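Local coordinates for protein MHC class I antigen (PDB 5H5Z) that probably presents bound peptides to T cells as the heavy chain of a bony fish class I MHC complex with beta-2-microglobulin, at residues A[10-15]-A[87-92]; A[117-122]-A[134-139]; A[209-214]-A[253-258]. All coordinates share one frame; numbering follows the deposited sequence.

Interaction 1: A[10-15]-A[87-92]; sequences TGVSRG and KGVHTW
In the floor of the MHC class I peptide groove, the strand ending at Ser13 and the strand beginning at His90 run antiparallel as the central pair of the alpha1-alpha2 platform sheet, where the alpha1 half meets the alpha2 half. Side chains alternate between the two faces. Ser13, His90 and Trp92 project to the face that carries helix 55-82, whereas Val12 and Thr91 project to the underside, where Pro34 and His32 of the beta-2-microglobulin chain pack on them. Gly11, opposite Trp92, has no side chain to add to the groove face. The indole of Trp92, its CG anti to the backbone N (chi1 178°), leads away from the 10-15 strand; Phe72 and Phe119 are its aromatic neighbours, and an apolar peptide side chain packs on it.

Val12 and Val89 lie side by side and point the same way, each using the methyl anti to its own backbone N, so that Val12 CG1 touches Val89 CG2 at 3.6 Å. Beta-branched residues suit this extended backbone. On the other face Ser13 OG sits between its backbone N and carbonyl carbon (chi1 61°) and makes a weak hydrogen bond of 3.3 Å to His90 O, which also accepts Ser13 N at 2.9 Å, nearly along the C=O axis. The His90 ring is held at both nitrogens: ND1 bonds to Asp115 OD2, and NE2 donates to Lys87 O at 3.0 Å. The acidic neighbour could favour a charged imidazole. Gly88 permits the positive phi of the turn. Arg14, extended from CG to NE, runs along Gly88; Lys87 CA lies over one face of the guanidinium, toward its rim, while Gly88 O is at the edge. Arg14 CD closes to 3.3 Å from Gly88 O.

Interaction 2: A[117-122]-A[134-139]; sequences EDFVSL and PQAVIT
Strand 117-122 and the first turns of helix 134-145 run in roughly the same direction, their short axes 31° apart and 7.7 Å from each other at closest approach. The nearest backbones are those of Phe119 and Ala136, with CA atoms 5.7 Å apart. Phe119 and Val120 both face Tyr112 on the adjacent strand, a classic beta bulge, which breaks the simple alternation of the strand.

The methyl of Ala136 is the centre of the contact. It stands over the middle of the Phe119 ring in a CH-pi contact, CB lying 3.6 Å from the centroid and only 6° off the ring normal. The same CB is 3.1 Å from Phe119 O, a tight fit that suits a residue as small as alanine. Phe119 has CG anti to its backbone N (chi1 -172°), which carries the ring beside its own carbonyl and toward the helix. Thr139, one turn further on, crosses the Phe119 side chain at about a right angle and brings OG1 to the ring edge, in plane, 3.7 Å from CE2. Val120 completes the apolar patch with CG1, which is 3.8 Å from Ala136 CB.

Thr139 OG1 is satisfied beyond this pair: it hydrogen-bonds to the backbone of the bound peptide and to Arg82 NH1, and Gln135 O accepts from that same NH1. Thus the contact joins the groove floor to the start of its alpha2 wall, with Val79 of helix 55-82 touching Phe119 and strand 128-131 flanking it through Trp129 on Val120 and Ala131 on Ala136.

Interaction 3: A[209-214]-A[253-258]; sequences TWQKNG and SCVVEH
Four backbone hydrogen bonds tie Thr209 and Gln211 to Val255 and Ser253 across an antiparallel pair of strands. Thr209 and Val255 form one hydrogen-bonded pair, with Val255 N to Thr209 O at 2.8 Å and nearly straight (174°), and Gln211 and Ser253 form the next. Between them lies the non-hydrogen-bonded pair of Trp210 and Cys254, whose CA atoms are 4.6 Å apart. Both side chains enter the interior of the immunoglobulin C1-set domain. Trp210 CG is anti to its carbonyl carbon (chi1 -68°), and the indole turns one face to Cys254, whose CB sits toward the rim, 4.1 Å from the six-membered ring centroid. Cys254 SG, anti to its backbone N, stands almost on the normal of that ring (4° off), 4.7 Å from its centroid, a long sulfur-aromatic contact.

On the reverse face Thr209 and Val255 lie side by side, pointing the same way, with Thr209 OG1 3.5 Å from Val255 CB. A water bonds to Thr209 OG1 and donates to Val255 O. A second water lies 2.9 Å from Ser253 OG and accepts from Gly214 N; Ser253 OG also bonds to Arg264 NH1, so serine suits this place.

Further out, Cys254 SG is linked by a disulfide to Cys196 on strand 194-201 of the opposing sheet, and Trp210 NE1 hydrogen-bonds to Ser238 OG, which, with the packing round it, helps set the turn of the indole. Arg264 NH1 also bonds Gln211 OE1, while Gln211 NE2 hydrogen-bonds to Asp216 OD1. The interior face thus combines a covalent link between sheets with a tryptophan packed on it, the disulfide-tryptophan core familiar from immunoglobulin domains, and the buried N-H of Trp210 is satisfied by Ser238; the other face mixes Val255 with hydroxyls and an amide that bond to water, Arg264 and Asp216.

From the N terminus, interaction 1 comes first: it joins the first strand of the platform to strand 90-100, closing a long loop that holds three further strands of the sheet and helix 55-82. Interaction 2 closes a much shorter loop, which contains strand 128-131, and ties the sheet to helix 134-145. Interaction 3 joins strands 207-212 and 252-258 of one sheet of the immunoglobulin domain, closing a loop of 38 residues. The three stand in series, neither nested nor crossing. Interactions 1 and 2 share one sheet and touch where Trp92 CH2 meets Phe119 CD2 at 3.4 Å, whereas interaction 3 is centred about 48 Å from the centres of both.

Interaction 1: A[10-15]-A[87-92]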
loop_
_atom_site.group_PDB
_atom_site.type_symbol
_atom_site.label_atom_id
_atom_site.label_comp_id
_atom_site.label_asym_id
_atom_site.label_seq_id
_atom_site.Cartn_x
_atom_site.Cartn_y
_atom_site.Cartn_z
ATOM N N THR A 10 5.646 8.018 -10.310
ATOM C CA THR A 10 6.885 7.258 -10.535
ATOM C C THR A 10 7.413 7.438 -11.956
ATOM O O THR A 10 6.740 7.094 -12.928
ATOM C CB THR A 10 6.709 5.751 -10.262
ATOM O OG1 THR A 10 6.193 5.555 -8.939
ATOM C CG2 THR A 10 8.051 5.010 -10.404
ATOM N N GLY A 11 8.636 7.936 -12.058
ATOM C CA GLY A 11 9.304 8.069 -13.334
ATOM C C GLY A 11 10.489 7.119 -13.416
ATOM O O GLY A 11 11.279 7.021 -12.488
ATOM N N VAL A 12 10.573 6.393 -14.519
ATOM C CA VAL A 12 11.668 5.464 -14.745
ATOM C C VAL A 12 12.365 5.738 -16.071
ATOM O O VAL A 12 11.722 5.877 -17.094
ATOM C CB VAL A 12 11.166 4.017 -14.749
ATOM C CG1 VAL A 12 12.327 3.050 -14.895
ATOM C CG2 VAL A 12 10.381 3.735 -13.482
ATOM N N SER A 13 13.688 5.773 -16.052
ATOM C CA SER A 13 14.436 5.939 -17.282
ATOM C C SER A 13 15.106 4.621 -17.632
ATOM O O SER A 13 15.771 4.029 -16.796
ATOM C CB SER A 13 15.489 7.029 -17.120
ATOM O OG SER A 13 16.412 6.682 -16.106
ATOM N N ARG A 14 14.900 4.172 -18.865
ATOM C CA ARG A 14 15.566 2.989 -19.420
ATOM C C ARG A 14 14.901 1.628 -19.191
ATOM O O ARG A 14 15.412 0.620 -19.668
ATOM C CB ARG A 14 17.017 2.926 -18.937
ATOM C CG ARG A 14 17.884 4.074 -19.425
ATOM C CD ARG A 14 19.336 3.646 -19.584
ATOM N NE ARG A 14 20.054 4.474 -20.546
ATOM C CZ ARG A 14 20.564 5.670 -20.276
ATOM N NH1 ARG A 14 20.445 6.194 -19.065
ATOM N NH2 ARG A 14 21.202 6.344 -21.220
ATOM N N GLY A 15 13.775 1.594 -18.483
ATOM C CA GLY A 15 13.034 0.359 -18.251
ATOM C C GLY A 15 12.199 -0.167 -19.413
ATOM O O GLY A 15 11.865 0.588 -20.318
ATOM N N LYS A 87 24.329 5.635 -17.679
ATOM C CA LYS A 87 23.880 4.285 -18.008
ATOM C C LYS A 87 22.962 3.734 -16.922
ATOM O O LYS A 87 22.916 4.260 -15.809
ATOM C CB LYS A 87 25.081 3.350 -18.200
ATOM C CG LYS A 87 25.851 3.572 -19.492
ATOM C CD LYS A 87 26.968 2.553 -19.653
ATOM C CE LYS A 87 27.697 2.745 -20.973
ATOM N NZ LYS A 87 28.785 1.745 -21.155
ATOM N N GLY A 88 22.223 2.680 -17.261
ATOM C CA GLY A 88 21.422 1.946 -16.287
ATOM C C GLY A 88 20.080 2.572 -15.961
ATOM O O GLY A 88 19.813 3.727 -16.309
ATOM N N VAL A 89 19.238 1.795 -15.283
ATOM C CA VAL A 89 17.900 2.239 -14.898
ATOM C C VAL A 89 17.948 3.165 -13.678
ATOM O O VAL A 89 18.605 2.869 -12.681
ATOM C CB VAL A 89 16.938 1.039 -14.667
ATOM C CG1 VAL A 89 17.506 0.050 -13.653
ATOM C CG2 VAL A 89 15.551 1.512 -14.247
ATOM N N HIS A 90 17.260 4.297 -13.773
ATOM C CA HIS A 90 17.139 5.205 -12.640
ATOM C C HIS A 90 15.691 5.645 -12.462
ATOM O O HIS A 90 14.888 5.546 -13.392
ATOM C CB HIS A 90 18.095 6.392 -12.786
ATOM C CG HIS A 90 19.538 5.993 -12.816
ATOM N ND1 HIS A 90 20.251 5.695 -11.674
ATOM C CD2 HIS A 90 20.393 5.813 -13.851
ATOM C CE1 HIS A 90 21.487 5.361 -12.004
ATOM N NE2 HIS A 90 21.599 5.426 -13.319
ATOM N N THR A 91 15.364 6.101 -11.256
ATOM C CA THR A 91 13.988 6.451 -10.911
ATOM C C THR A 91 13.895 7.853 -10.328
ATOM O O THR A 91 14.816 8.325 -9.650
ATOM C CB THR A 91 13.368 5.472 -9.889
ATOM O OG1 THR A 91 13.926 5.714 -8.594
ATOM C CG2 THR A 91 13.615 4.021 -10.278
ATOM N N TRP A 92 12.762 8.498 -10.593
ATOM C CA TRP A 92 12.450 9.813 -10.080
ATOM C C TRP A 92 11.031 9.737 -9.535
ATOM O O TRP A 92 10.110 9.292 -10.225
ATOM C CB TRP A 92 12.565 10.850 -11.208
ATOM C CG TRP A 92 12.224 12.269 -10.825
ATOM C CD1 TRP A 92 11.180 13.019 -11.298
ATOM C CD2 TRP A 92 12.932 13.105 -9.903
ATOM N NE1 TRP A 92 11.198 14.273 -10.731
ATOM C CE2 TRP A 92 12.265 14.352 -9.872
ATOM C CE3 TRP A 92 14.082 12.927 -9.112
ATOM C CZ2 TRP A 92 12.694 15.413 -9.066
ATOM C CZ3 TRP A 92 14.509 13.980 -8.310
ATOM C CH2 TRP A 92 13.810 15.210 -8.293
#

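Interaction 2: A[117-122]-A[134-139]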
loop_
_atom_site.group_PDB
_atom_site.type_symbol
_atom_site.label_atom_id
_atom_site.label_comp_id
_atom_site.label_asym_id
_atom_site.label_seq_id
_atom_site.Cartn_x
_atom_site.Cartn_y
_atom_site.Cartn_z
ATOM N N GLU A 117 15.807 7.773 -2.843
ATOM C CA GLU A 117 16.386 8.527 -1.732
ATOM C C GLU A 117 15.973 9.999 -1.793
ATOM O O GLU A 117 15.921 10.578 -2.878
ATOM C CB GLU A 117 17.911 8.421 -1.755
ATOM C CG GLU A 117 18.444 7.051 -1.363
ATOM C CD GLU A 117 19.956 7.031 -1.259
ATOM O OE1 GLU A 117 20.631 7.444 -2.226
ATOM O OE2 GLU A 117 20.469 6.599 -0.210
ATOM N N ASP A 118 15.709 10.601 -0.631
ATOM C CA ASP A 118 15.319 12.023 -0.545
ATOM C C ASP A 118 16.175 12.899 -1.449
ATOM O O ASP A 118 17.407 12.767 -1.471
ATOM C CB ASP A 118 15.435 12.544 0.891
ATOM C CG ASP A 118 14.358 12.000 1.812
ATOM O OD1 ASP A 118 13.422 11.323 1.339
ATOM O OD2 ASP A 118 14.447 12.263 3.027
ATOM N N PHE A 119 15.519 13.784 -2.196
ATOM C CA PHE A 119 16.215 14.750 -3.047
ATOM C C PHE A 119 15.901 16.173 -2.565
ATOM O O PHE A 119 16.785 16.857 -2.047
ATOM C CB PHE A 119 15.842 14.539 -4.521
ATOM C CG PHE A 119 16.658 15.359 -5.490
ATOM C CD1 PHE A 119 17.956 14.985 -5.825
ATOM C CD2 PHE A 119 16.119 16.504 -6.082
ATOM C CE1 PHE A 119 18.706 15.737 -6.722
ATOM C CE2 PHE A 119 16.863 17.258 -6.985
ATOM C CZ PHE A 119 18.156 16.873 -7.307
ATOM N N VAL A 120 14.648 16.609 -2.714
ATOM C CA VAL A 120 14.186 17.876 -2.128
ATOM C C VAL A 120 12.813 17.701 -1.463
ATOM O O VAL A 120 11.977 16.927 -1.936
ATOM C CB VAL A 120 14.108 19.050 -3.151
ATOM C CG1 VAL A 120 15.492 19.502 -3.594
ATOM C CG2 VAL A 120 13.241 18.691 -4.353
ATOM N N SER A 121 12.600 18.422 -0.364
ATOM C CA SER A 121 11.351 18.356 0.396
ATOM C C SER A 121 10.887 19.768 0.704
ATOM O O SER A 121 11.699 20.634 1.056
ATOM C CB SER A 121 11.549 17.594 1.713
ATOM O OG SER A 121 12.186 16.351 1.503
ATOM N N LEU A 122 9.585 20.004 0.574
ATOM C CA LEU A 122 9.035 21.313 0.864
ATOM C C LEU A 122 8.913 21.550 2.362
ATOM O O LEU A 122 8.349 20.728 3.091
ATOM C CB LEU A 122 7.659 21.492 0.198
ATOM C CG LEU A 122 6.860 22.771 0.498
ATOM C CD1 LEU A 122 7.604 24.015 0.028
ATOM C CD2 LEU A 122 5.475 22.700 -0.130
ATOM N N PRO A 134 24.279 17.600 -2.051
ATOM C CA PRO A 134 24.782 18.695 -2.889
ATOM C C PRO A 134 24.127 18.765 -4.272
ATOM O O PRO A 134 23.898 19.862 -4.783
ATOM C CB PRO A 134 26.273 18.371 -3.027
ATOM C CG PRO A 134 26.601 17.632 -1.780
ATOM C CD PRO A 134 25.390 16.792 -1.498
ATOM N N GLN A 135 23.825 17.605 -4.856
ATOM C CA GLN A 135 23.182 17.525 -6.172
ATOM C C GLN A 135 21.822 18.214 -6.181
ATOM O O GLN A 135 21.404 18.758 -7.204
ATOM C CB GLN A 135 23.017 16.067 -6.620
ATOM C CG GLN A 135 24.312 15.340 -6.952
ATOM C CD GLN A 135 25.003 14.743 -5.734
ATOM O OE1 GLN A 135 24.578 14.936 -4.590
ATOM N NE2 GLN A 135 26.083 14.011 -5.980
ATOM N N ALA A 136 21.134 18.190 -5.041
ATOM C CA ALA A 136 19.815 18.810 -4.929
ATOM C C ALA A 136 19.856 20.322 -4.711
ATOM O O ALA A 136 18.856 21.008 -4.932
ATOM C CB ALA A 136 19.003 18.135 -3.831
ATOM N N VAL A 137 21.008 20.840 -4.286
ATOM C CA VAL A 137 21.134 22.265 -3.932
ATOM C C VAL A 137 20.897 23.202 -5.126
ATOM O O VAL A 137 20.276 24.259 -4.979
ATOM C CB VAL A 137 22.484 22.566 -3.233
ATOM C CG1 VAL A 137 22.613 24.044 -2.888
ATOM C CG2 VAL A 137 22.619 21.729 -1.968
ATOM N N ILE A 138 21.378 22.810 -6.305
ATOM C CA ILE A 138 21.117 23.577 -7.530
ATOM C C ILE A 138 19.610 23.724 -7.770
ATOM O O ILE A 138 19.133 24.807 -8.119
ATOM C CB ILE A 138 21.806 22.948 -8.758
ATOM C CG1 ILE A 138 23.330 22.994 -8.590
ATOM C CG2 ILE A 138 21.384 23.653 -10.045
ATOM C CD1 ILE A 138 24.083 22.088 -9.538
ATOM N N THR A 139 18.871 22.637 -7.561
ATOM C CA THR A 139 17.405 22.633 -7.687
ATOM C C THR A 139 16.753 23.540 -6.639
ATOM O O THR A 139 15.855 24.326 -6.961
ATOM C CB THR A 139 16.845 21.197 -7.611
ATOM O OG1 THR A 139 17.304 20.454 -8.748
ATOM C CG2 THR A 139 15.307 21.184 -7.580
#

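Interaction 3: A[209-214]-A[253-258]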
loop_
_atom_site.group_PDB
_atom_site.type_symbol
_atom_site.label_atom_id
_atom_site.label_comp_id
_atom_site.label_asym_id
_atom_site.label_seq_id
_atom_site.Cartn_x
_atom_site.Cartn_y
_atom_site.Cartn_z
ATOM N N THR A 209 -5.405 -9.337 21.313
ATOM C CA THR A 209 -4.741 -9.708 22.555
ATOM C C THR A 209 -5.107 -11.124 22.954
ATOM O O THR A 209 -6.105 -11.681 22.495
ATOM C CB THR A 209 -5.110 -8.767 23.721
ATOM O OG1 THR A 209 -6.529 -8.768 23.905
ATOM C CG2 THR A 209 -4.630 -7.342 23.463
ATOM N N TRP A 210 -4.314 -11.674 23.858
ATOM C CA TRP A 210 -4.566 -12.989 24.411
ATOM C C TRP A 210 -4.811 -12.854 25.900
ATOM O O TRP A 210 -4.225 -12.010 26.558
ATOM C CB TRP A 210 -3.379 -13.912 24.165
ATOM C CG TRP A 210 -3.169 -14.258 22.738
ATOM C CD1 TRP A 210 -2.345 -13.630 21.863
ATOM C CD2 TRP A 210 -3.785 -15.322 22.015
ATOM N NE1 TRP A 210 -2.409 -14.229 20.640
ATOM C CE2 TRP A 210 -3.285 -15.276 20.705
ATOM C CE3 TRP A 210 -4.708 -16.313 22.348
ATOM C CZ2 TRP A 210 -3.677 -16.174 19.730
ATOM C CZ3 TRP A 210 -5.092 -17.205 21.380
ATOM C CH2 TRP A 210 -4.578 -17.131 20.086
ATOM N N GLN A 211 -5.703 -13.682 26.422
ATOM C CA GLN A 211 -5.960 -13.699 27.847
ATOM C C GLN A 211 -5.825 -15.116 28.393
ATOM O O GLN A 211 -6.177 -16.085 27.733
ATOM C CB GLN A 211 -7.344 -13.130 28.160
ATOM C CG GLN A 211 -7.405 -11.612 28.105
ATOM C CD GLN A 211 -8.526 -11.032 28.945
ATOM O OE1 GLN A 211 -9.601 -11.613 29.051
ATOM N NE2 GLN A 211 -8.275 -9.881 29.545
ATOM N N LYS A 212 -5.279 -15.216 29.595
ATOM C CA LYS A 212 -5.224 -16.482 30.296
ATOM C C LYS A 212 -6.089 -16.350 31.537
ATOM O O LYS A 212 -5.829 -15.523 32.396
ATOM C CB LYS A 212 -3.781 -16.796 30.682
ATOM C CG LYS A 212 -3.579 -18.133 31.371
ATOM C CD LYS A 212 -2.117 -18.333 31.727
ATOM C CE LYS A 212 -1.917 -19.545 32.621
ATOM N NZ LYS A 212 -0.526 -19.603 33.150
ATOM N N ASN A 213 -7.123 -17.172 31.629
ATOM C CA ASN A 213 -7.967 -17.164 32.808
ATOM C C ASN A 213 -8.510 -15.768 33.095
ATOM O O ASN A 213 -8.588 -15.352 34.245
ATOM C CB ASN A 213 -7.187 -17.698 34.010
ATOM C CG ASN A 213 -6.667 -19.100 33.781
ATOM O OD1 ASN A 213 -7.344 -19.926 33.178
ATOM N ND2 ASN A 213 -5.457 -19.374 34.256
ATOM N N GLY A 214 -8.875 -15.047 32.040
ATOM C CA GLY A 214 -9.457 -13.723 32.174
ATOM C C GLY A 214 -8.495 -12.584 32.450
ATOM O O GLY A 214 -8.920 -11.485 32.775
ATOM N N SER A 253 -8.001 -17.399 25.761
ATOM C CA SER A 253 -8.902 -16.840 24.765
ATOM C C SER A 253 -8.190 -15.741 23.988
ATOM O O SER A 253 -7.211 -15.176 24.473
ATOM C CB SER A 253 -10.161 -16.281 25.437
ATOM O OG SER A 253 -9.838 -15.221 26.321
ATOM N N CYS A 254 -8.679 -15.461 22.782
ATOM C CA CYS A 254 -8.228 -14.311 22.008
ATOM C C CYS A 254 -9.290 -13.232 22.071
ATOM O O CYS A 254 -10.484 -13.532 22.004
ATOM C CB CYS A 254 -7.988 -14.679 20.543
ATOM S SG CYS A 254 -7.534 -13.230 19.569
ATOM N N VAL A 255 -8.855 -11.981 22.200
ATOM C CA VAL A 255 -9.766 -10.841 22.156
ATOM C C VAL A 255 -9.365 -9.921 21.004
ATOM O O VAL A 255 -8.226 -9.453 20.939
ATOM C CB VAL A 255 -9.801 -10.064 23.495
ATOM C CG1 VAL A 255 -10.804 -8.917 23.426
ATOM C CG2 VAL A 255 -10.149 -10.992 24.656
ATOM N N VAL A 256 -10.301 -9.688 20.088
ATOM C CA VAL A 256 -10.085 -8.755 18.981
ATOM C C VAL A 256 -10.941 -7.509 19.185
ATOM O O VAL A 256 -12.174 -7.597 19.269
ATOM C CB VAL A 256 -10.389 -9.393 17.604
ATOM C CG1 VAL A 256 -10.145 -8.392 16.487
ATOM C CG2 VAL A 256 -9.530 -10.626 17.385
ATOM N N GLU A 257 -10.281 -6.357 19.278
ATOM C CA GLU A 257 -10.969 -5.078 19.455
ATOM C C GLU A 257 -10.859 -4.190 18.215
ATOM O O GLU A 257 -9.770 -3.960 17.693
ATOM C CB GLU A 257 -10.452 -4.335 20.693
ATOM C CG GLU A 257 -11.266 -3.087 21.030
ATOM C CD GLU A 257 -10.841 -2.417 22.325
ATOM O OE1 GLU A 257 -10.935 -1.176 22.401
ATOM O OE2 GLU A 257 -10.412 -3.118 23.263
ATOM N N HIS A 258 -12.004 -3.685 17.762
ATOM C CA HIS A 258 -12.079 -2.816 16.591
ATOM C C HIS A 258 -13.253 -1.877 16.795
ATOM O O HIS A 258 -14.349 -2.326 17.132
ATOM C CB HIS A 258 -12.279 -3.663 15.331
ATOM C CG HIS A 258 -12.437 -2.872 14.068
ATOM N ND1 HIS A 258 -11.365 -2.356 13.368
ATOM C CD2 HIS A 258 -13.539 -2.546 13.355
ATOM C CE1 HIS A 258 -11.805 -1.728 12.293
ATOM N NE2 HIS A 258 -13.120 -1.830 12.261
HETATM O O HOH W 1 -7.738 -6.737 22.178
HETATM O O HOH W 2 -9.396 -16.178 29.035
#